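Local atomic coordinates of putative uncharacterized protein (Xanthomonas campestris pv. campestris, PDB entry 3RQA), a protein that is of unknown function but belongs to the atypical PilZ family of cyclic di-GMP receptors and assembles into a tetramer through a parallel helical bundle. Residues C[17-22]-C[105-110]. Residues are numbered along the deposited sequence; the frame is centred on the assembly and turned at random.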
loop_
_atom_site.group_PDB
_atom_site.type_symbol
_atom_site.label_atom_id
_atom_site.label_comp_id
_atom_site.label_asym_id
_atom_site.label_seq_id
_atom_site.Cartn_x
_atom_site.Cartn_y
_atom_site.Cartn_z
ATOM N N GLU C 17 9.105 14.802 -38.100
ATOM C CA GLU C 17 9.878 13.700 -37.541
ATOM C C GLU C 17 9.060 12.860 -36.554
ATOM O O GLU C 17 9.061 11.639 -36.609
ATOM C CB GLU C 17 11.126 14.221 -36.825
ATOM C CG GLU C 17 12.041 13.100 -36.325
ATOM C CD GLU C 17 13.341 13.606 -35.723
ATOM O OE1 GLU C 17 13.911 14.584 -36.258
ATOM O OE2 GLU C 17 13.803 13.011 -34.723
ATOM N N LEU C 18 8.364 13.536 -35.647
ATOM C CA LEU C 18 7.577 12.862 -34.627
ATOM C C LEU C 18 6.247 12.258 -35.061
ATOM O O LEU C 18 5.902 11.155 -34.636
ATOM C CB LEU C 18 7.317 13.818 -33.453
ATOM C CG LEU C 18 8.531 14.333 -32.667
ATOM C CD1 LEU C 18 8.050 15.240 -31.537
ATOM C CD2 LEU C 18 9.343 13.165 -32.119
ATOM N N PHE C 19 5.513 12.958 -35.918
ATOM C CA PHE C 19 4.190 12.491 -36.302
ATOM C C PHE C 19 3.897 11.980 -37.708
ATOM O O PHE C 19 2.864 11.340 -37.914
ATOM C CB PHE C 19 3.185 13.582 -35.957
ATOM C CG PHE C 19 3.401 14.183 -34.602
ATOM C CD1 PHE C 19 3.254 13.410 -33.453
ATOM C CD2 PHE C 19 3.770 15.522 -34.472
ATOM C CE1 PHE C 19 3.467 13.959 -32.193
ATOM C CE2 PHE C 19 3.985 16.083 -33.216
ATOM C CZ PHE C 19 3.832 15.294 -32.071
ATOM N N ALA C 20 4.771 12.244 -38.673
ATOM C CA ALA C 20 4.496 11.784 -40.028
ATOM C C ALA C 20 4.451 10.257 -40.157
ATOM O O ALA C 20 5.317 9.545 -39.637
ATOM C CB ALA C 20 5.528 12.360 -40.999
ATOM N N ASP C 21 3.427 9.766 -40.849
ATOM C CA ASP C 21 3.257 8.332 -41.104
ATOM C C ASP C 21 3.200 7.442 -39.862
ATOM O O ASP C 21 3.668 6.303 -39.877
ATOM C CB ASP C 21 4.371 7.817 -42.036
ATOM C CG ASP C 21 4.411 8.557 -43.369
ATOM O OD1 ASP C 21 3.342 8.981 -43.841
ATOM O OD2 ASP C 21 5.507 8.699 -43.950
ATOM N N THR C 22 2.629 7.963 -38.787
ATOM C CA THR C 22 2.488 7.184 -37.572
ATOM C C THR C 22 1.308 7.707 -36.789
ATOM O O THR C 22 0.982 8.892 -36.860
ATOM C CB THR C 22 3.746 7.246 -36.689
ATOM O OG1 THR C 22 3.605 6.303 -35.624
ATOM C CG2 THR C 22 3.941 8.642 -36.099
ATOM N N HIS C 105 0.264 16.327 -28.264
ATOM C CA HIS C 105 0.194 15.537 -29.478
ATOM C C HIS C 105 1.198 14.427 -29.215
ATOM O O HIS C 105 2.412 14.649 -29.190
ATOM C CB HIS C 105 0.591 16.354 -30.709
ATOM C CG HIS C 105 -0.065 15.886 -31.972
ATOM N ND1 HIS C 105 0.501 16.060 -33.216
ATOM C CD2 HIS C 105 -1.241 15.248 -32.181
ATOM C CE1 HIS C 105 -0.297 15.547 -34.137
ATOM N NE2 HIS C 105 -1.361 15.049 -33.534
ATOM N N TRP C 106 0.669 13.227 -29.031
ATOM C CA TRP C 106 1.456 12.056 -28.674
ATOM C C TRP C 106 1.515 10.928 -29.711
ATOM O O TRP C 106 0.484 10.471 -30.207
ATOM C CB TRP C 106 0.876 11.526 -27.354
ATOM C CG TRP C 106 1.653 10.501 -26.614
ATOM C CD1 TRP C 106 2.955 10.138 -26.808
ATOM C CD2 TRP C 106 1.192 9.757 -25.479
ATOM N NE1 TRP C 106 3.338 9.219 -25.861
ATOM C CE2 TRP C 106 2.273 8.966 -25.032
ATOM C CE3 TRP C 106 -0.031 9.683 -24.796
ATOM C CZ2 TRP C 106 2.168 8.106 -23.924
ATOM C CZ3 TRP C 106 -0.136 8.826 -23.696
ATOM C CH2 TRP C 106 0.957 8.050 -23.273
ATOM N N SER C 107 2.731 10.486 -30.024
ATOM C CA SER C 107 2.951 9.374 -30.949
ATOM C C SER C 107 3.984 8.465 -30.274
ATOM O O SER C 107 4.518 8.798 -29.221
ATOM C CB SER C 107 3.498 9.854 -32.305
ATOM O OG SER C 107 4.915 9.989 -32.284
ATOM N N VAL C 108 4.255 7.322 -30.885
ATOM C CA VAL C 108 5.212 6.371 -30.353
ATOM C C VAL C 108 6.620 6.961 -30.347
ATOM O O VAL C 108 7.460 6.559 -29.549
ATOM C CB VAL C 108 5.214 5.071 -31.203
ATOM C CG1 VAL C 108 5.727 5.365 -32.595
ATOM C CG2 VAL C 108 6.067 4.004 -30.545
ATOM N N ARG C 109 6.865 7.921 -31.233
ATOM C CA ARG C 109 8.176 8.557 -31.363
ATOM C C ARG C 109 8.482 9.667 -30.369
ATOM O O ARG C 109 9.627 9.826 -29.938
ATOM C CB ARG C 109 8.345 9.143 -32.762
ATOM C CG ARG C 109 8.273 8.136 -33.887
ATOM C CD ARG C 109 8.416 8.841 -35.223
ATOM N NE ARG C 109 8.002 7.996 -36.335
ATOM C CZ ARG C 109 7.363 8.451 -37.404
ATOM N NH1 ARG C 109 7.070 9.743 -37.494
ATOM N NH2 ARG C 109 7.001 7.613 -38.372
ATOM N N GLY C 110 7.462 10.450 -30.034
ATOM C CA GLY C 110 7.641 11.564 -29.116
ATOM C C GLY C 110 6.344 12.285 -28.803
ATOM O O GLY C 110 5.247 11.756 -29.037
HETATM O O HOH W 1 2.670 6.505 -33.111
#
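Glu17 O, in the last turn of helix 12-19, takes a weak hydrogen bond from Arg109 NH1 (2.9 Å), while Glu17 OE2 forms a salt bridge with Arg160. Leu18 lays CD2 against Gly110 CA at 3.8 Å, and Leu18 O accepts from Ser107 OG (2.8 Å), which approaches from above the carbonyl plane. The Phe19 ring is held on both faces: Leu18 CB covers one, and His105 ND1 lies over the centre of the other, the ring planes inclined at 48°. Ser107 CB meets this ring at its edge. Beyond the helix end, Ala20 O receives Arg109 NH1 (2.8 Å) in its carbonyl plane, on a lone pair, and Arg109 NH2 (2.9 Å) nearly along the C=O axis; Arg109 CG stands anti to the carbonyl carbon (chi1 -61°) and the chain then runs straight to NE. Thr22 closes a type II turn begun at Phe19 and sets CG2 over one guanidinium face, while its OG1 shares a water with Val108 N. Ser107 OG also accepts from Arg109 N (3.0 Å), forming an ST turn. The arginine thus ties a helix C-terminus to a β-hairpin turn, joining the N-terminal helix to the six-stranded antiparallel barrel of the PilZ fold.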